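Local coordinates for glycerophosphodiester phosphodiesterase (Cytophaga hutchinsonii ATCC 33406, PDB 3CH0), which belongs to the glycerophosphodiester phosphodiesterase family, whose members share a TIM-barrel fold, at residues Leu193-Glu198 / Leu207-Phe212; Asn134-Ser139 / Gln174-Arg179; Ser47-Val52 / Ala85-Asp90; Leu21-Ile26 / Val54-Phe59. All coordinates share one frame; numbering follows the deposited sequence.

Interaction 1 (Leu193-Glu198 / Leu207-Phe212); sequences LSYLVE and LEKLSF. With EDO (1,2-ethanediol), chain F; EDO (1,2-ethanediol), chain R; EDO (1,2-ethanediol), chain D.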
loop_
_atom_site.group_PDB
_atom_site.type_symbol
_atom_site.label_atom_id
_atom_site.label_comp_id
_atom_site.label_asym_id
_atom_site.label_seq_id
_atom_site.Cartn_x
_atom_site.Cartn_y
_atom_site.Cartn_z
ATOM N N LEU A 193 2.999 -4.714 12.085
ATOM C CA LEU A 193 3.304 -3.415 11.511
ATOM C C LEU A 193 4.504 -3.495 10.597
ATOM O O LEU A 193 5.490 -4.196 10.868
ATOM C CB LEU A 193 3.530 -2.408 12.622
ATOM C CG LEU A 193 2.397 -2.221 13.613
ATOM C CD1 LEU A 193 2.790 -1.162 14.659
ATOM C CD2 LEU A 193 1.091 -1.817 12.907
ATOM N N SER A 194 4.445 -2.684 9.534
ATOM C CA SER A 194 5.540 -2.443 8.678
ATOM C C SER A 194 5.947 -0.962 8.667
ATOM O O SER A 194 5.117 -0.047 8.460
ATOM C CB SER A 194 5.160 -2.852 7.248
ATOM O OG SER A 194 6.215 -2.462 6.328
ATOM N N TYR A 195 7.254 -0.732 8.888
ATOM C CA TYR A 195 7.805 0.572 8.938
ATOM C C TYR A 195 8.421 0.960 7.585
ATOM O O TYR A 195 9.407 0.392 7.122
ATOM C CB TYR A 195 8.923 0.524 10.005
ATOM C CG TYR A 195 9.726 1.753 10.250
ATOM C CD1 TYR A 195 9.168 3.026 10.141
ATOM C CD2 TYR A 195 11.004 1.633 10.782
ATOM C CE1 TYR A 195 9.917 4.170 10.455
ATOM C CE2 TYR A 195 11.752 2.732 11.099
ATOM C CZ TYR A 195 11.216 3.989 10.960
ATOM O OH TYR A 195 11.914 5.156 11.285
ATOM N N LEU A 196 7.737 1.895 6.938
ATOM C CA LEU A 196 8.152 2.439 5.671
ATOM C C LEU A 196 9.190 3.523 5.892
ATOM O O LEU A 196 9.005 4.429 6.705
ATOM C CB LEU A 196 6.981 3.024 4.894
ATOM C CG LEU A 196 5.970 2.030 4.369
ATOM C CD1 LEU A 196 4.647 2.675 3.908
ATOM C CD2 LEU A 196 6.631 1.273 3.205
ATOM N N VAL A 197 10.290 3.404 5.140
ATOM C CA VAL A 197 11.440 4.296 5.247
ATOM C C VAL A 197 11.877 4.747 3.871
ATOM O O VAL A 197 12.083 3.953 2.975
ATOM C CB VAL A 197 12.624 3.621 5.987
ATOM C CG1 VAL A 197 13.890 4.556 5.888
ATOM C CG2 VAL A 197 12.162 3.294 7.402
ATOM N N GLU A 198 12.031 6.056 3.727
ATOM C CA GLU A 198 12.561 6.615 2.453
ATOM C C GLU A 198 13.694 7.645 2.610
ATOM O O GLU A 198 14.092 8.226 1.617
ATOM C CB GLU A 198 11.428 7.191 1.596
ATOM C CG GLU A 198 10.776 8.383 2.125
ATOM C CD GLU A 198 9.694 8.908 1.191
ATOM O OE1 GLU A 198 9.608 8.442 0.023
ATOM O OE2 GLU A 198 8.947 9.790 1.660
ATOM N N LEU A 207 15.638 3.010 13.160
ATOM C CA LEU A 207 14.916 2.246 14.135
ATOM C C LEU A 207 14.753 2.993 15.451
ATOM O O LEU A 207 13.761 2.768 16.155
ATOM C CB LEU A 207 15.583 0.891 14.360
ATOM C CG LEU A 207 15.571 -0.103 13.195
ATOM C CD1 LEU A 207 16.378 -1.371 13.446
ATOM C CD2 LEU A 207 14.136 -0.450 12.772
ATOM N N GLU A 208 15.670 3.914 15.749
ATOM C CA GLU A 208 15.553 4.718 16.965
ATOM C C GLU A 208 14.383 5.696 16.939
ATOM O O GLU A 208 13.993 6.241 17.989
ATOM C CB GLU A 208 16.875 5.455 17.268
ATOM C CG GLU A 208 17.915 4.514 17.797
ATOM C CD GLU A 208 19.310 5.110 17.917
ATOM O OE1 GLU A 208 19.513 6.282 17.529
ATOM O OE2 GLU A 208 20.175 4.349 18.409
ATOM N N LYS A 209 13.777 5.883 15.763
ATOM C CA LYS A 209 12.600 6.738 15.609
ATOM C C LYS A 209 11.310 6.066 16.132
ATOM O O LYS A 209 10.296 6.761 16.290
ATOM C CB LYS A 209 12.423 7.149 14.144
ATOM C CG LYS A 209 13.641 7.918 13.643
ATOM C CD LYS A 209 13.567 8.221 12.161
ATOM C CE LYS A 209 14.860 8.893 11.690
ATOM N NZ LYS A 209 14.778 9.098 10.206
ATOM N N LEU A 210 11.373 4.779 16.441
ATOM C CA LEU A 210 10.245 4.026 17.016
ATOM C C LEU A 210 10.638 3.509 18.387
ATOM O O LEU A 210 11.817 3.278 18.640
ATOM C CB LEU A 210 9.870 2.810 16.147
ATOM C CG LEU A 210 9.231 3.117 14.784
ATOM C CD1 LEU A 210 9.113 1.819 13.985
ATOM C CD2 LEU A 210 7.913 3.791 14.933
ATOM N N SER A 211 9.651 3.310 19.247
ATOM C CA SER A 211 9.870 2.773 20.587
ATOM C C SER A 211 9.872 1.240 20.674
ATOM O O SER A 211 10.038 0.664 21.759
ATOM C CB SER A 211 8.774 3.318 21.522
ATOM O OG SER A 211 7.531 2.651 21.270
ATOM N N PHE A 212 9.722 0.568 19.543
ATOM C CA PHE A 212 9.574 -0.868 19.479
ATOM C C PHE A 212 10.097 -1.307 18.125
ATOM O O PHE A 212 10.316 -0.495 17.200
ATOM C CB PHE A 212 8.092 -1.248 19.610
ATOM C CG PHE A 212 7.265 -0.764 18.466
ATOM C CD1 PHE A 212 6.828 0.527 18.410
ATOM C CD2 PHE A 212 6.920 -1.647 17.434
ATOM C CE1 PHE A 212 6.097 0.982 17.299
ATOM C CE2 PHE A 212 6.161 -1.202 16.343
ATOM C CZ PHE A 212 5.758 0.106 16.298
HETATM C C1 EDO F . 13.797 -0.311 20.296
HETATM O O1 EDO F . 12.890 -1.424 20.237
HETATM C C2 EDO F . 13.280 0.813 19.407
HETATM O O2 EDO F . 14.195 1.913 19.266
HETATM C C1 EDO R . 10.880 6.631 20.058
HETATM O O1 EDO R . 11.159 6.299 21.421
HETATM C C2 EDO R . 11.029 8.126 19.800
HETATM O O2 EDO R . 12.315 8.409 19.233
HETATM C C1 EDO D . 15.754 7.120 -0.978
HETATM O O1 EDO D . 16.159 8.208 -0.129
HETATM C C2 EDO D . 15.411 7.649 -2.354
HETATM O O2 EDO D . 15.247 6.652 -3.343
#
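Leu193 sends CD1 to the ring of Phe212, where CZ lies 3.6 Å away; the two side chains cross at about a right angle. The Phe212 ring leaves its backbone with CG between N and the carbonyl carbon (chi1 65°), and its CZ and CE2 meet Leu193 CD1. Tyr195 has the largest share of the contact. Over one face of its ring stands Leu210 CD1, 3.8 Å from the ring centroid and 14° off the normal, a CH-pi contact. Val197 CG2 covers the centre of the opposite face, so the ring is held flat between two methyl groups. Leu207 CD2 comes to its edge, 4.3 Å from Tyr195 CD2. At the far end, Tyr195 OH lies 3.5 Å from Lys209 CB and hydrogen-bonds to the carbonyl of Gln206. A type I turn, closed by Leu210 N to Leu207 O at 3.1 Å, places Leu207, Lys209 and Leu210 around the tyrosine. Beyond the strand, Glu198 O accepts from O1 of a 1,2-ethanediol (2.7 Å). Strand 192-197 runs parallel between strands 171-175 and 216-219; Leu193 and Tyr195 also touch Met184 and Leu181 of helix 178-187, and Phe212 stacks on His185 of that helix.

Interaction 2 (Asn134-Ser139 / Gln174-Arg179); sequences NGEIKS and QSFDVR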
loop_
_atom_site.group_PDB
_atom_site.type_symbol
_atom_site.label_atom_id
_atom_site.label_comp_id
_atom_site.label_asym_id
_atom_site.label_seq_id
_atom_site.Cartn_x
_atom_site.Cartn_y
_atom_site.Cartn_z
ATOM N N ASN A 134 -1.443 -5.707 2.997
ATOM C CA ASN A 134 -0.499 -4.742 3.513
ATOM C C ASN A 134 -1.084 -3.386 3.198
ATOM O O ASN A 134 -1.017 -2.900 2.039
ATOM C CB ASN A 134 0.851 -4.949 2.841
ATOM C CG ASN A 134 1.937 -4.086 3.451
ATOM O OD1 ASN A 134 1.670 -3.389 4.468
ATOM N ND2 ASN A 134 3.095 -3.998 2.781
ATOM N N GLY A 135 -1.715 -2.777 4.209
ATOM C CA GLY A 135 -2.431 -1.530 4.026
ATOM C C GLY A 135 -1.743 -0.356 4.645
ATOM O O GLY A 135 -1.409 -0.400 5.810
ATOM N N GLU A 136 -1.603 0.700 3.841
ATOM C CA GLU A 136 -0.838 1.899 4.241
ATOM C C GLU A 136 -1.740 2.976 4.767
ATOM O O GLU A 136 -2.641 3.429 4.082
ATOM C CB GLU A 136 0.027 2.439 3.080
ATOM C CG GLU A 136 0.964 3.600 3.527
ATOM C CD GLU A 136 1.970 4.032 2.527
ATOM O OE1 GLU A 136 2.182 3.353 1.508
ATOM O OE2 GLU A 136 2.541 5.150 2.780
ATOM N N ILE A 137 -1.505 3.413 5.997
ATOM C CA ILE A 137 -2.106 4.626 6.514
ATOM C C ILE A 137 -1.390 5.844 5.993
ATOM O O ILE A 137 -0.251 6.097 6.391
ATOM C CB ILE A 137 -2.241 4.609 8.074
ATOM C CG1 ILE A 137 -3.320 3.554 8.405
ATOM C CG2 ILE A 137 -2.637 5.961 8.658
ATOM C CD1 ILE A 137 -3.980 3.631 9.782
ATOM N N LYS A 138 -2.040 6.520 5.056
ATOM C CA LYS A 138 -1.489 7.692 4.447
ATOM C C LYS A 138 -1.700 9.000 5.228
ATOM O O LYS A 138 -2.390 9.895 4.781
ATOM C CB LYS A 138 -2.046 7.820 3.014
ATOM C CG LYS A 138 -1.513 6.766 2.064
ATOM C CD LYS A 138 -0.047 7.001 1.679
ATOM C CE LYS A 138 0.516 6.185 0.522
ATOM N NZ LYS A 138 2.060 6.315 0.381
ATOM N N SER A 139 -1.047 9.074 6.391
ATOM C CA SER A 139 -1.135 10.234 7.288
ATOM C C SER A 139 0.209 10.965 7.270
ATOM O O SER A 139 1.290 10.333 7.114
ATOM C CB SER A 139 -1.492 9.816 8.725
ATOM O OG SER A 139 -0.556 8.856 9.214
ATOM N N GLN A 174 0.998 -0.703 7.388
ATOM C CA GLN A 174 2.251 -0.045 7.061
ATOM C C GLN A 174 2.080 1.438 7.096
ATOM O O GLN A 174 1.000 1.977 6.872
ATOM C CB GLN A 174 2.817 -0.444 5.704
ATOM C CG GLN A 174 1.872 -0.149 4.569
ATOM C CD GLN A 174 2.332 -0.572 3.169
ATOM O OE1 GLN A 174 3.538 -0.643 2.887
ATOM N NE2 GLN A 174 1.349 -0.706 2.238
ATOM N N SER A 175 3.137 2.157 7.483
ATOM C CA SER A 175 3.081 3.605 7.412
ATOM C C SER A 175 4.469 4.208 7.444
ATOM O O SER A 175 5.388 3.652 8.036
ATOM C CB SER A 175 2.245 4.220 8.555
ATOM O OG SER A 175 1.926 5.572 8.324
ATOM N N PHE A 176 4.587 5.383 6.810
ATOM C CA PHE A 176 5.755 6.226 7.031
ATOM C C PHE A 176 5.651 6.999 8.332
ATOM O O PHE A 176 6.686 7.575 8.813
ATOM C CB PHE A 176 5.877 7.279 5.927
ATOM C CG PHE A 176 6.385 6.758 4.634
ATOM C CD1 PHE A 176 7.739 6.575 4.419
ATOM C CD2 PHE A 176 5.544 6.498 3.604
ATOM C CE1 PHE A 176 8.210 6.093 3.224
ATOM C CE2 PHE A 176 6.038 6.038 2.392
ATOM C CZ PHE A 176 7.373 5.796 2.230
ATOM N N ASP A 177 4.426 7.174 8.827
ATOM C CA ASP A 177 4.114 8.098 9.946
ATOM C C ASP A 177 4.359 7.334 11.224
ATOM O O ASP A 177 3.563 6.485 11.583
ATOM C CB ASP A 177 2.669 8.567 9.854
ATOM C CG ASP A 177 2.330 9.670 10.825
ATOM O OD1 ASP A 177 3.127 9.929 11.765
ATOM O OD2 ASP A 177 1.274 10.268 10.625
ATOM N N VAL A 178 5.488 7.608 11.910
ATOM C CA VAL A 178 5.791 6.934 13.171
ATOM C C VAL A 178 4.671 7.059 14.201
ATOM O O VAL A 178 4.488 6.191 15.029
ATOM C CB VAL A 178 7.149 7.382 13.728
ATOM C CG1 VAL A 178 8.279 6.869 12.820
ATOM C CG2 VAL A 178 7.212 8.902 13.945
ATOM N N ARG A 179 3.889 8.124 14.139
ATOM C CA ARG A 179 2.794 8.328 15.094
ATOM C C ARG A 179 1.743 7.262 14.894
ATOM O O ARG A 179 1.109 6.799 15.865
ATOM C CB ARG A 179 2.129 9.673 14.876
ATOM C CG ARG A 179 3.072 10.921 14.969
ATOM C CD ARG A 179 2.331 12.209 14.669
ATOM N NE ARG A 179 1.655 12.120 13.360
ATOM C CZ ARG A 179 0.622 12.853 12.983
ATOM N NH1 ARG A 179 0.124 13.788 13.778
ATOM N NH2 ARG A 179 0.031 12.629 11.808
HETATM O O HOH W 1 5.504 -2.321 3.741
HETATM O O HOH W 2 2.326 6.303 5.123
#
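Ser139 OG donates to Asp177 OD2 at 2.7 Å, on the anti side of the carboxylate and 21° out of its plane. The syn lone pairs of the same carboxylate are taken by Arg179, which grips it side-on: NE binds OD1, and NH2 binds OD2 at 2.9 Å, while NH1 forms a salt bridge with Asp144. Asp177 also caps helix 178-187 by accepting from Arg179 N, so its rotation is fixed from several directions. Ser175 OG donates in the plane of the Ile137 carbonyl (3.0 Å) and, in an ST turn, accepts from Asp177 N. Between the strands, Gln174 N reaches Gly135 O at 2.9 Å, and Gln174 O accepts from Ile137 N. Water 2 links Glu136 OE2, Ile137 O and Phe176 N; the same OE2 takes Lys138 NZ in a salt bridge and lies at the edge of the Phe176 ring, 3.4 Å from CD2. Gln174 CG, between the backbone N and the carbonyl carbon (chi1 59°), packs on Glu136 CB at 3.5 Å. The side chains of Gln174 and Asn134 cross at about a right angle, their amide planes 31° apart; Asn134 ND2 is bonded to Gln12 and Gln174 NE2 to Glu41. Strands 132-137 and 171-175, joined through helix 151-164, form a beta-alpha-beta unit of the TIM barrel, where Glu136 and Lys138 bind citric acid.

Interaction 3 (Ser47-Val52 / Ala85-Asp90); sequences SKDNRV and AMNYAD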
loop_
_atom_site.group_PDB
_atom_site.type_symbol
_atom_site.label_atom_id
_atom_site.label_comp_id
_atom_site.label_asym_id
_atom_site.label_seq_id
_atom_site.Cartn_x
_atom_site.Cartn_y
_atom_site.Cartn_z
ATOM N N SER A 47 -12.850 9.428 3.859
ATOM C CA SER A 47 -13.772 10.384 3.268
ATOM C C SER A 47 -14.328 11.299 4.369
ATOM O O SER A 47 -14.193 11.012 5.559
ATOM C CB SER A 47 -14.954 9.667 2.605
ATOM O OG SER A 47 -15.735 8.951 3.566
ATOM N N LYS A 48 -14.970 12.380 3.923
ATOM C CA LYS A 48 -15.709 13.297 4.853
ATOM C C LYS A 48 -16.623 12.575 5.801
ATOM O O LYS A 48 -16.691 12.929 6.985
ATOM C CB LYS A 48 -16.472 14.317 4.061
ATOM C CG LYS A 48 -17.166 15.378 4.926
ATOM C CD LYS A 48 -17.635 16.514 4.036
ATOM C CE LYS A 48 -18.523 17.481 4.821
ATOM N NZ LYS A 48 -19.328 18.306 3.855
ATOM N N ASP A 49 -17.323 11.544 5.307
ATOM C CA ASP A 49 -18.226 10.754 6.090
ATOM C C ASP A 49 -17.593 9.527 6.744
ATOM O O ASP A 49 -18.260 8.542 7.081
ATOM C CB ASP A 49 -19.542 10.426 5.302
ATOM C CG ASP A 49 -19.321 9.723 3.966
ATOM O OD1 ASP A 49 -18.233 9.830 3.342
ATOM O OD2 ASP A 49 -20.332 9.106 3.485
ATOM N N ASN A 50 -16.266 9.614 6.981
ATOM C CA ASN A 50 -15.577 8.622 7.777
ATOM C C ASN A 50 -15.628 7.193 7.223
ATOM O O ASN A 50 -15.550 6.221 7.976
ATOM C CB ASN A 50 -16.041 8.662 9.267
ATOM C CG ASN A 50 -15.445 9.825 10.042
ATOM O OD1 ASN A 50 -14.594 10.547 9.559
ATOM N ND2 ASN A 50 -15.955 10.018 11.258
ATOM N N ARG A 51 -15.705 7.063 5.898
ATOM C CA ARG A 51 -15.493 5.756 5.302
ATOM C C ARG A 51 -14.039 5.645 4.877
ATOM O O ARG A 51 -13.403 6.629 4.462
ATOM C CB ARG A 51 -16.412 5.475 4.125
ATOM C CG ARG A 51 -17.922 5.549 4.448
ATOM C CD ARG A 51 -18.379 4.610 5.588
ATOM N NE ARG A 51 -17.838 3.239 5.588
ATOM C CZ ARG A 51 -18.329 2.206 4.896
ATOM N NH1 ARG A 51 -19.383 2.341 4.097
ATOM N NH2 ARG A 51 -17.758 1.016 5.010
ATOM N N VAL A 52 -13.530 4.426 5.023
ATOM C CA VAL A 52 -12.150 4.103 4.660
ATOM C C VAL A 52 -12.145 3.789 3.161
ATOM O O VAL A 52 -12.844 2.844 2.727
ATOM C CB VAL A 52 -11.571 2.944 5.463
ATOM C CG1 VAL A 52 -10.075 2.700 5.108
ATOM C CG2 VAL A 52 -11.694 3.178 6.968
ATOM N N ALA A 85 -12.824 16.067 2.232
ATOM C CA ALA A 85 -13.882 17.097 2.107
ATOM C C ALA A 85 -15.053 16.569 1.281
ATOM O O ALA A 85 -15.980 17.327 0.970
ATOM C CB ALA A 85 -13.338 18.334 1.490
HETATM N N MSE A 86 -14.976 15.321 0.826
HETATM C CA MSE A 86 -16.028 14.701 0.012
HETATM C C MSE A 86 -16.680 13.488 0.640
HETATM O O MSE A 86 -16.017 12.613 1.207
HETATM C CB MSE A 86 -15.403 14.295 -1.338
HETATM C CG MSE A 86 -14.772 15.440 -2.084
HETATM SE SE MSE A 86 -13.709 14.842 -3.620
HETATM C CE MSE A 86 -15.136 14.078 -4.587
ATOM N N ASN A 87 -18.015 13.376 0.554
ATOM C CA ASN A 87 -18.658 12.147 0.955
ATOM C C ASN A 87 -18.334 11.024 -0.031
ATOM O O ASN A 87 -18.083 11.287 -1.209
ATOM C CB ASN A 87 -20.182 12.311 1.056
ATOM C CG ASN A 87 -20.566 13.259 2.159
ATOM O OD1 ASN A 87 -20.034 13.154 3.240
ATOM N ND2 ASN A 87 -21.494 14.201 1.878
ATOM N N TYR A 88 -18.341 9.798 0.464
ATOM C CA TYR A 88 -17.983 8.700 -0.418
ATOM C C TYR A 88 -18.931 8.634 -1.647
ATOM O O TYR A 88 -18.494 8.270 -2.742
ATOM C CB TYR A 88 -17.905 7.373 0.291
ATOM C CG TYR A 88 -17.419 6.306 -0.648
ATOM C CD1 TYR A 88 -16.125 6.359 -1.173
ATOM C CD2 TYR A 88 -18.261 5.285 -1.088
ATOM C CE1 TYR A 88 -15.686 5.448 -2.112
ATOM C CE2 TYR A 88 -17.832 4.348 -2.037
ATOM C CZ TYR A 88 -16.530 4.415 -2.524
ATOM O OH TYR A 88 -16.159 3.480 -3.452
ATOM N N ALA A 89 -20.205 8.994 -1.444
ATOM C CA ALA A 89 -21.171 8.943 -2.561
ATOM C C ALA A 89 -20.692 9.769 -3.729
ATOM O O ALA A 89 -20.957 9.426 -4.878
ATOM C CB ALA A 89 -22.569 9.432 -2.091
ATOM N N ASP A 90 -19.943 10.836 -3.470
ATOM C CA ASP A 90 -19.370 11.654 -4.508
ATOM C C ASP A 90 -18.023 11.148 -5.023
ATOM O O ASP A 90 -17.716 11.309 -6.206
ATOM C CB ASP A 90 -19.292 13.121 -4.078
ATOM C CG ASP A 90 -20.677 13.673 -3.686
ATOM O OD1 ASP A 90 -21.614 13.444 -4.480
ATOM O OD2 ASP A 90 -20.839 14.229 -2.594
HETATM O O HOH W 3 -16.964 19.589 2.311
HETATM O O HOH W 4 -21.531 9.011 1.093
#
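The type I turn from Ser47 to Asn50, at the tip of the hairpin joining antiparallel strands 39-46 and 52-54, meets the start of the short helix 88-91 through Lys48 and Asp49. Two hydrogen bonds join the segments. Lys48 N gives its hydrogen to Met86 O (a selenomethionine) at 2.9 Å, approaching from above the carbonyl plane, and Tyr88 N donates to Asp49 OD1, also at 2.9 Å. The latter bond comes from the syn side, 25° out of the carboxylate plane. Ser47 OG reaches the same oxygen from the opposite face at 2.7 Å, which leaves OD1 clasped between two donors. Ser47 OG in turn accepts from Arg51 N, so the serine ties the carboxylate to the backbone of its own turn. Asp49 CG lies between its backbone N and carbonyl carbon (chi1 56°). Asn87 occupies the N-cap position, yet its side chain makes no capping bond; the carboxylate of Asp49 takes the amide of Tyr88 directly and, through water 4 on OD2, that of Ala89. A negative group beside this helix end would be expected to interact favourably with the helix dipole. Asn87 OD1 instead packs against Asp49 CB at 3.5 Å, the amide and carboxylate planes 65° apart. On the other flank, the extended Lys48 chain runs past the backbone, CD lying 3.6 Å from Ala85 O, and water 3 bridges Lys48 NZ to that same carbonyl. Tyr88 carries its hydroxyl to Lys114 O, and its side chain touches Val53 and Leu116.

Interaction 4 (Leu21-Ile26 / Val54-Phe59); sequences LPENTI and VSHDTF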
loop_
_atom_site.group_PDB
_atom_site.type_symbol
_atom_site.label_atom_id
_atom_site.label_comp_id
_atom_site.label_asym_id
_atom_site.label_seq_id
_atom_site.Cartn_x
_atom_site.Cartn_y
_atom_site.Cartn_z
ATOM N N LEU A 21 -2.851 -2.532 -14.313
ATOM C CA LEU A 21 -4.229 -2.069 -14.235
ATOM C C LEU A 21 -4.293 -0.828 -13.356
ATOM O O LEU A 21 -3.388 -0.625 -12.543
ATOM C CB LEU A 21 -5.125 -3.146 -13.639
ATOM C CG LEU A 21 -5.594 -4.276 -14.586
ATOM C CD1 LEU A 21 -6.242 -5.386 -13.783
ATOM C CD2 LEU A 21 -6.611 -3.678 -15.595
ATOM N N PRO A 22 -5.350 -0.014 -13.499
ATOM C CA PRO A 22 -5.485 1.178 -12.649
ATOM C C PRO A 22 -5.243 0.872 -11.175
ATOM O O PRO A 22 -5.777 -0.091 -10.602
ATOM C CB PRO A 22 -6.891 1.646 -12.928
ATOM C CG PRO A 22 -7.126 1.256 -14.388
ATOM C CD PRO A 22 -6.489 -0.113 -14.448
ATOM N N GLU A 23 -4.346 1.640 -10.573
ATOM C CA GLU A 23 -3.927 1.314 -9.205
ATOM C C GLU A 23 -5.052 1.306 -8.186
ATOM O O GLU A 23 -5.981 2.128 -8.261
ATOM C CB GLU A 23 -2.920 2.374 -8.766
ATOM C CG GLU A 23 -3.438 3.780 -8.533
ATOM C CD GLU A 23 -2.316 4.776 -8.423
ATOM O OE1 GLU A 23 -1.657 4.976 -9.455
ATOM O OE2 GLU A 23 -2.229 5.444 -7.334
ATOM N N ASN A 24 -4.948 0.429 -7.216
ATOM C CA ASN A 24 -5.821 0.518 -6.049
ATOM C C ASN A 24 -7.324 0.366 -6.412
ATOM O O ASN A 24 -8.181 0.851 -5.691
ATOM C CB ASN A 24 -5.561 1.805 -5.256
ATOM C CG ASN A 24 -4.372 1.701 -4.307
ATOM O OD1 ASN A 24 -4.083 0.648 -3.732
ATOM N ND2 ASN A 24 -3.670 2.837 -4.139
ATOM N N THR A 25 -7.583 -0.438 -7.452
ATOM C CA THR A 25 -8.957 -0.692 -7.890
ATOM C C THR A 25 -9.261 -2.165 -7.685
ATOM O O THR A 25 -8.396 -3.038 -7.649
ATOM C CB THR A 25 -9.143 -0.311 -9.376
ATOM O OG1 THR A 25 -8.300 -1.133 -10.193
ATOM C CG2 THR A 25 -8.865 1.175 -9.590
ATOM N N ILE A 26 -10.556 -2.426 -7.589
ATOM C CA ILE A 26 -11.026 -3.808 -7.446
ATOM C C ILE A 26 -10.532 -4.630 -8.650
ATOM O O ILE A 26 -10.078 -5.759 -8.484
ATOM C CB ILE A 26 -12.548 -3.875 -7.355
ATOM C CG1 ILE A 26 -13.051 -3.254 -6.040
ATOM C CG2 ILE A 26 -13.059 -5.339 -7.511
ATOM C CD1 ILE A 26 -12.480 -3.839 -4.776
ATOM N N VAL A 54 -9.879 3.211 -0.448
ATOM C CA VAL A 54 -8.590 2.774 -0.989
ATOM C C VAL A 54 -8.085 3.805 -1.980
ATOM O O VAL A 54 -8.736 4.071 -2.992
ATOM C CB VAL A 54 -8.655 1.385 -1.659
ATOM C CG1 VAL A 54 -7.233 0.854 -1.990
ATOM C CG2 VAL A 54 -9.351 0.370 -0.770
ATOM N N SER A 55 -6.985 4.500 -1.639
ATOM C CA SER A 55 -6.464 5.582 -2.440
ATOM C C SER A 55 -5.048 5.915 -1.996
ATOM O O SER A 55 -4.798 6.017 -0.800
ATOM C CB SER A 55 -7.330 6.837 -2.234
ATOM O OG SER A 55 -6.902 7.853 -3.102
ATOM N N HIS A 56 -4.161 6.106 -2.960
ATOM C CA HIS A 56 -2.768 6.487 -2.642
ATOM C C HIS A 56 -2.661 7.865 -2.026
ATOM O O HIS A 56 -1.774 8.136 -1.201
ATOM C CB HIS A 56 -1.893 6.439 -3.899
ATOM C CG HIS A 56 -0.478 6.786 -3.627
ATOM N ND1 HIS A 56 0.037 8.048 -3.853
ATOM C CD2 HIS A 56 0.504 6.084 -3.013
ATOM C CE1 HIS A 56 1.300 8.070 -3.448
ATOM N NE2 HIS A 56 1.600 6.892 -2.920
ATOM N N ASP A 57 -3.532 8.781 -2.436
ATOM C CA ASP A 57 -3.525 10.191 -1.984
ATOM C C ASP A 57 -4.854 10.538 -1.381
ATOM O O ASP A 57 -5.896 9.926 -1.666
ATOM C CB ASP A 57 -3.153 11.113 -3.132
ATOM C CG ASP A 57 -1.694 10.962 -3.510
ATOM O OD1 ASP A 57 -0.780 11.517 -2.796
ATOM O OD2 ASP A 57 -1.431 10.205 -4.470
ATOM N N THR A 58 -4.837 11.564 -0.536
ATOM C CA THR A 58 -6.024 12.144 0.040
ATOM C C THR A 58 -6.752 13.079 -0.931
ATOM O O THR A 58 -7.680 13.728 -0.492
ATOM C CB THR A 58 -5.718 12.895 1.332
ATOM O OG1 THR A 58 -4.774 13.921 1.031
ATOM C CG2 THR A 58 -5.088 11.930 2.350
ATOM N N PHE A 59 -6.267 13.199 -2.158
ATOM C CA PHE A 59 -6.880 14.029 -3.197
ATOM C C PHE A 59 -6.905 13.167 -4.475
ATOM O O PHE A 59 -6.197 12.145 -4.599
ATOM C CB PHE A 59 -6.100 15.333 -3.446
ATOM C CG PHE A 59 -4.653 15.120 -3.752
ATOM C CD1 PHE A 59 -3.705 15.025 -2.733
ATOM C CD2 PHE A 59 -4.209 14.949 -5.037
ATOM C CE1 PHE A 59 -2.403 14.792 -3.035
ATOM C CE2 PHE A 59 -2.946 14.722 -5.322
ATOM C CZ PHE A 59 -1.995 14.637 -4.303
HETATM O O HOH W 5 -4.504 5.375 -5.715
HETATM O O HOH W 6 -8.408 3.604 -5.659
#
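Asn24 has the largest area buried by the contact; its side chain touches Val54 and comes near His56 N. The amide oxygen OD1 lies 3.6 Å from Val54 CG1, and CB and CG of the asparagine pack on the same methyl group. Asn24 has a left-handed backbone conformation, at the third position of the type II turn from Pro22 to Thr25. Its ND2 is 3.5 Å from His56 N, and water 5 joins them, accepting from ND2 and from His56 N (2.9 Å) while donating to Glu23 OE2. ND2 is also hydrogen-bonded to Asp43, its stronger partner. Val54 takes part through its backbone too: water 6 donates both to Val54 O, at 2.7 Å, and to Asn24 O, linking the two segments through their carbonyls. His56 contributes CB, which Glu23 OE2 approaches at 3.6 Å, the carboxylate and imidazole planes 83° apart. His56 CG is anti to the backbone N (chi1 -179°). ND1 donates to Asp57 OD2 at 2.7 Å, the acceptor lying near the imidazole plane, and NE2 is hydrogen-bonded to citric acid. Glu23 OE2 is further paired with Arg15. With direct touches of van der Waals kind, the loops are coupled through solvent: water 5 gives His56 N and Asn24 ND2 an acceptor and Glu23 OE2 a donor, so the position of the citrate-binding histidine is tied through its backbone to the loop of Glu23 and Asn24.

Interactions 1 and 2 lie side by side in the barrel sheet, their centres 10 Å apart, with Ser194 O 3.1 Å from Ser175 N and Leu196 CD1 packed on Glu136 CD. Interaction 2 also meets interaction 4, where Lys138 NZ is 3.4 Å from His56 NE2; citric acid is hydrogen-bonded by Glu136 and Lys138 of interaction 2 and by His56 of interaction 4, consistent with a shared pocket. Glycerol also lies near His56. Interaction 3 adjoins interaction 4 along the chain, through strand 52-54, but its centre is about 15 Å away, on the surface. Interaction 1 is farthest from interaction 3, about 30 Å between centres.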